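Local coordinates for inositol 2-dehydrogenase/D-chiro-inositol 3-dehydrogenase (Lactobacillus casei, PDB 4MIY) that catalyses the NAD-dependent oxidation of myo-inositol to 2-keto-myo-inositol, and also oxidises D-chiro-inositol, at the interface of chains A and B. Sequence-based numbering; all coordinates share one arbitrary frame. Chains: chain A/B, Inositol 2-dehydrogenase/D-chiro-inositol 3-dehydrogenase.

The interface of chains A and B. Residues chain A 156, 227, 229, 234, 239; chain B 241, 243, 247-248, 250.
With CG anti to its carbonyl carbon (chi1 -51°) and every later torsion extended, A:Lys239 stretches straight out of strand 237-244 toward chain B, where B:Glu248, its CG likewise anti to the carbonyl carbon and its chain extended beyond, comes from the opposite direction. Their charged ends meet in a salt bridge, A:Lys239 NZ to B:Glu248 OE1 at 2.7 Å, made through the syn lone pair of the carboxylate oxygen. The same ammonium nitrogen also bonds B:Glu241 OE2 at 3.0 Å, on the syn side but 33° out of that carboxylate plane. Lysine suits this place because its long chain carries NZ to chain B and its several N-H groups can serve two glutamates, whose carboxylates offer anionic acceptors; its positive charge should also ease their closeness. Water 2 touches NZ and the OE2 atoms of both glutamates, while water 3 links NZ to the amide oxygen of B:Gln250. B:Glu248 OE2, which binds waters 1 and 2, is also flanked by A:Ile156 CD1, 3.8 Å away. The A:Tyr234 ring, turned 63° from the carboxylate, offers CE2 to the methylene CG of B:Glu248. B:Gly247, lacking a side chain, lets its CA sit near the same ring. Beside the polar cluster, branched aliphatic chains meet: A:Leu227 and B:Ile243 tip to tip, CD2 3.7 Å from CG1. The CG2 methyl of B:Ile243 runs alongside the A:His229 imidazole, 3.5 Å from ND1. This patch belongs to a two-fold symmetric interface between identical chains, possibly a biological one, in an assembly of four copies. Histidine pairs this methyl contact with a polar nitrogen: A:His229 ND1 reaches B:Glu248 OE2 through water 1, 2.7 Å from ND1.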
# COMPACT_ATOMS: atom_id res chain seq x y z
N ILE A 156 -17.36 -4.88 -9.05
CA ILE A 156 -16.68 -6.01 -9.65
C ILE A 156 -17.16 -7.31 -8.98
O ILE A 156 -17.16 -7.44 -7.78
CB ILE A 156 -15.18 -5.90 -9.47
CG1 ILE A 156 -14.64 -4.57 -9.99
CG2 ILE A 156 -14.46 -7.02 -10.15
CD1 ILE A 156 -14.89 -4.32 -11.40
N LEU A 227 -18.00 1.56 -13.27
CA LEU A 227 -17.72 0.33 -13.99
C LEU A 227 -18.44 -0.82 -13.34
O LEU A 227 -18.23 -1.10 -12.20
CB LEU A 227 -16.23 0.03 -13.99
CG LEU A 227 -15.79 -1.33 -14.53
CD1 LEU A 227 -16.15 -1.48 -16.01
CD2 LEU A 227 -14.33 -1.49 -14.31
N HIS A 229 -18.84 -4.79 -13.75
CA HIS A 229 -18.14 -5.89 -14.37
C HIS A 229 -18.39 -7.14 -13.57
O HIS A 229 -17.78 -7.36 -12.59
CB HIS A 229 -16.63 -5.61 -14.44
CG HIS A 229 -15.87 -6.57 -15.30
ND1 HIS A 229 -14.51 -6.62 -15.34
CD2 HIS A 229 -16.30 -7.53 -16.15
CE1 HIS A 229 -14.13 -7.56 -16.17
NE2 HIS A 229 -15.19 -8.12 -16.69
N TYR A 234 -11.70 -12.55 -11.12
CA TYR A 234 -10.66 -12.52 -10.12
C TYR A 234 -11.17 -12.41 -8.68
O TYR A 234 -10.53 -12.83 -7.79
CB TYR A 234 -9.63 -11.40 -10.40
CG TYR A 234 -10.04 -10.01 -10.01
CD1 TYR A 234 -9.86 -9.55 -8.74
CD2 TYR A 234 -10.58 -9.15 -10.91
CE1 TYR A 234 -10.23 -8.30 -8.38
CE2 TYR A 234 -10.96 -7.90 -10.56
CZ TYR A 234 -10.76 -7.48 -9.30
OH TYR A 234 -11.14 -6.23 -8.91
N LYS A 239 -14.98 -0.49 -5.39
CA LYS A 239 -14.02 0.59 -5.39
C LYS A 239 -14.74 1.93 -5.49
O LYS A 239 -15.75 2.02 -6.10
CB LYS A 239 -13.05 0.48 -6.58
CG LYS A 239 -12.39 -0.86 -6.77
CD LYS A 239 -11.47 -0.79 -7.97
CE LYS A 239 -10.79 -2.11 -8.30
NZ LYS A 239 -9.72 -1.94 -9.26
N GLU B 241 -5.09 2.04 -15.13
CA GLU B 241 -5.70 0.78 -14.80
C GLU B 241 -6.31 0.16 -16.08
O GLU B 241 -7.05 0.78 -16.77
CB GLU B 241 -6.79 1.04 -13.76
CG GLU B 241 -7.61 -0.13 -13.33
CD GLU B 241 -8.80 0.27 -12.50
OE1 GLU B 241 -9.16 1.43 -12.49
OE2 GLU B 241 -9.39 -0.60 -11.87
N ILE B 243 -8.65 -2.95 -17.31
CA ILE B 243 -9.63 -3.92 -16.92
C ILE B 243 -9.75 -4.97 -18.02
O ILE B 243 -10.12 -4.67 -19.11
CB ILE B 243 -11.02 -3.27 -16.62
CG1 ILE B 243 -10.94 -2.30 -15.44
CG2 ILE B 243 -12.03 -4.31 -16.32
CD1 ILE B 243 -10.86 -0.95 -15.86
N GLY B 247 -8.99 -10.35 -15.27
CA GLY B 247 -8.23 -9.72 -14.22
C GLY B 247 -8.02 -8.26 -14.48
O GLY B 247 -8.53 -7.75 -15.42
N GLU B 248 -7.26 -7.61 -13.63
CA GLU B 248 -6.93 -6.20 -13.80
C GLU B 248 -5.45 -5.99 -13.57
O GLU B 248 -4.82 -6.73 -12.88
CB GLU B 248 -7.73 -5.30 -12.85
CG GLU B 248 -9.23 -5.36 -12.95
CD GLU B 248 -9.96 -4.39 -12.00
OE1 GLU B 248 -9.29 -3.71 -11.24
OE2 GLU B 248 -11.18 -4.33 -12.04
N GLN B 250 -2.82 -2.58 -12.75
CA GLN B 250 -2.66 -1.16 -12.49
C GLN B 250 -1.27 -0.76 -12.11
O GLN B 250 -0.55 -1.49 -11.55
CB GLN B 250 -3.70 -0.59 -11.53
CG GLN B 250 -3.56 -0.95 -10.20
CD GLN B 250 -4.60 -0.24 -9.33
OE1 GLN B 250 -5.77 -0.32 -9.59
NE2 GLN B 250 -4.16 0.44 -8.33
O HOH W 1 -12.55 -6.15 -13.49
O HOH W 2 -11.92 -1.54 -11.48
O HOH W 3 -8.20 -0.05 -8.54